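Local atomic coordinates of DNA polymerase III, beta subunit (Eubacterium rectale, PDB entry 3T0P), a protein that probably tethers DNA polymerases and other proteins to DNA as a ring-shaped, head-to-tail homodimeric sliding clamp, conferring processivity. Residues 85-90 against 99-104. Sequence-based numbering, arbitrary orientation.
Sequences NDVTIE and ISCEKA
Val-87 sets one methyl on each of two neighbours in the facing strand: CG1 lies 3.7 Å from CG2 of Ile-99, and CG2 reaches the sulfur of Cys-101 at 4.1 Å. The split follows from the first torsion (176°), which puts CG1 anti to the backbone N and CG2 beside it. Ile-89 meets Ile-99 more distantly, CG1 to CG1. Leu-11 of helix 8-18 packs on Val-87 and Ile-89, while Phe-75 of helix 72-81 packs on both isoleucines, so this is the buried, helix-covered face of the sheet. An alanine in place of Val-87 would probably open a gap facing Ile-99 and Cys-101, leaving the Ile-99 CG2 methyl without its closest neighbour across the strands. The strands form an antiparallel hairpin in the N-terminal domain of the beta clamp, and Thr-88 and Ser-100 are a hydrogen-bonded pair: Thr-88 N to Ser-100 O and Ser-100 N to Thr-88 O are both 2.8 Å. Their side chains occupy the other, partly exposed face, where Thr-88 CB stands 3.6 Å from Ser-100 OG. Beyond Cys-101 the strands part, and one water bridges them, donating to Asp-86 O and accepting from Glu-102 N. At this exposed end Asn-85 ND2 gives a 3.2 Å hydrogen bond to Glu-102 OE2, met on the anti side and 30° out of the carboxylate plane, with amide and carboxylate planes 85° apart. The amide is held at its other end too, its OD1 accepting from Asp-86 N at 2.7 Å. A type II' turn, Cys-101 to Ala-104, then leads into strand 104-109, which pairs with a strand of the second subunit.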
loop_
_atom_site.group_PDB
_atom_site.type_symbol
_atom_site.label_atom_id
_atom_site.label_comp_id
_atom_site.label_asym_id
_atom_site.label_seq_id
_atom_site.Cartn_x
_atom_site.Cartn_y
_atom_site.Cartn_z
ATOM N N ASN B 85 19.213 1.528 -20.505
ATOM C CA ASN B 85 20.014 1.772 -21.688
ATOM C C ASN B 85 19.132 2.437 -22.723
ATOM O O ASN B 85 18.028 2.848 -22.380
ATOM C CB ASN B 85 20.594 0.468 -22.196
ATOM C CG ASN B 85 21.928 0.637 -22.906
ATOM O OD1 ASN B 85 22.117 1.519 -23.767
ATOM N ND2 ASN B 85 22.885 -0.218 -22.567
ATOM N N ASP B 86 19.603 2.599 -23.953
ATOM C CA ASP B 86 18.795 3.228 -24.992
ATOM C C ASP B 86 17.767 2.265 -25.500
ATOM O O ASP B 86 18.043 1.085 -25.703
ATOM C CB ASP B 86 19.657 3.724 -26.138
ATOM C CG ASP B 86 20.515 4.905 -25.762
ATOM O OD1 ASP B 86 20.178 5.604 -24.759
ATOM O OD2 ASP B 86 21.503 5.153 -26.469
ATOM N N VAL B 87 16.568 2.764 -25.655
ATOM C CA VAL B 87 15.441 1.984 -26.121
ATOM C C VAL B 87 15.168 2.366 -27.567
ATOM O O VAL B 87 15.015 3.550 -27.869
ATOM C CB VAL B 87 14.203 2.214 -25.217
ATOM C CG1 VAL B 87 12.986 1.468 -25.753
ATOM C CG2 VAL B 87 14.497 1.804 -23.773
ATOM N N THR B 88 15.084 1.369 -28.447
ATOM C CA THR B 88 14.707 1.609 -29.825
ATOM C C THR B 88 13.258 1.158 -29.988
ATOM O O THR B 88 12.863 0.079 -29.523
ATOM C CB THR B 88 15.676 0.903 -30.799
ATOM O OG1 THR B 88 16.987 1.394 -30.527
ATOM C CG2 THR B 88 15.332 1.163 -32.268
ATOM N N ILE B 89 12.475 2.005 -30.638
ATOM C CA ILE B 89 11.091 1.736 -31.001
ATOM C C ILE B 89 11.019 1.811 -32.515
ATOM O O ILE B 89 11.331 2.854 -33.101
ATOM C CB ILE B 89 10.046 2.672 -30.332
ATOM C CG1 ILE B 89 10.189 2.677 -28.781
ATOM C CG2 ILE B 89 8.617 2.263 -30.772
ATOM C CD1 ILE B 89 9.335 3.757 -28.064
ATOM N N GLU B 90 10.605 0.703 -33.137
ATOM C CA GLU B 90 10.464 0.581 -34.570
ATOM C C GLU B 90 9.100 -0.010 -34.912
ATOM O O GLU B 90 8.688 -1.005 -34.315
ATOM C CB GLU B 90 11.589 -0.286 -35.138
ATOM C CG GLU B 90 11.717 -0.172 -36.647
ATOM C CD GLU B 90 13.091 -0.418 -37.245
ATOM O OE1 GLU B 90 14.000 -0.883 -36.517
ATOM O OE2 GLU B 90 13.254 -0.144 -38.457
ATOM N N ILE B 99 10.231 -3.125 -29.797
ATOM C CA ILE B 99 10.827 -2.312 -28.748
ATOM C C ILE B 99 12.049 -3.094 -28.316
ATOM O O ILE B 99 11.917 -4.250 -27.892
ATOM C CB ILE B 99 9.846 -2.008 -27.583
ATOM C CG1 ILE B 99 8.531 -1.362 -28.107
ATOM C CG2 ILE B 99 10.539 -1.127 -26.558
ATOM C CD1 ILE B 99 7.378 -1.209 -27.060
ATOM N N SER B 100 13.235 -2.507 -28.491
ATOM C CA SER B 100 14.468 -3.226 -28.197
ATOM C C SER B 100 15.405 -2.403 -27.316
ATOM O O SER B 100 15.387 -1.180 -27.345
ATOM C CB SER B 100 15.154 -3.692 -29.483
ATOM O OG SER B 100 15.777 -2.620 -30.153
ATOM N N CYS B 101 16.147 -3.091 -26.463
ATOM C CA CYS B 101 17.052 -2.470 -25.500
ATOM C C CYS B 101 18.062 -3.502 -25.091
ATOM O O CYS B 101 17.662 -4.550 -24.604
ATOM C CB CYS B 101 16.267 -1.954 -24.291
ATOM S SG CYS B 101 17.278 -1.085 -23.078
ATOM N N GLU B 102 19.366 -3.204 -25.259
ATOM C CA GLU B 102 20.487 -4.097 -24.952
ATOM C C GLU B 102 20.285 -5.374 -25.767
ATOM O O GLU B 102 20.146 -5.268 -26.986
ATOM C CB GLU B 102 20.655 -4.375 -23.432
ATOM C CG GLU B 102 21.072 -3.142 -22.636
ATOM C CD GLU B 102 21.450 -3.302 -21.172
ATOM O OE1 GLU B 102 21.519 -4.455 -20.679
ATOM O OE2 GLU B 102 21.650 -2.257 -20.506
ATOM N N LYS B 103 20.135 -6.539 -25.106
ATOM C CA LYS B 103 19.927 -7.813 -25.807
ATOM C C LYS B 103 18.463 -8.317 -25.706
ATOM O O LYS B 103 18.192 -9.487 -25.982
ATOM C CB LYS B 103 20.882 -8.885 -25.261
ATOM C CG LYS B 103 22.351 -8.657 -25.587
ATOM C CD LYS B 103 23.152 -9.912 -25.267
ATOM C CE LYS B 103 24.586 -9.628 -24.909
ATOM N NZ LYS B 103 24.909 -10.117 -23.544
ATOM N N ALA B 104 17.542 -7.446 -25.294
ATOM C CA ALA B 104 16.132 -7.770 -25.132
ATOM C C ALA B 104 15.299 -7.125 -26.230
ATOM O O ALA B 104 15.594 -6.014 -26.691
ATOM C CB ALA B 104 15.660 -7.324 -23.763
HETATM O O HOH W 1 20.162 -0.573 -26.016
#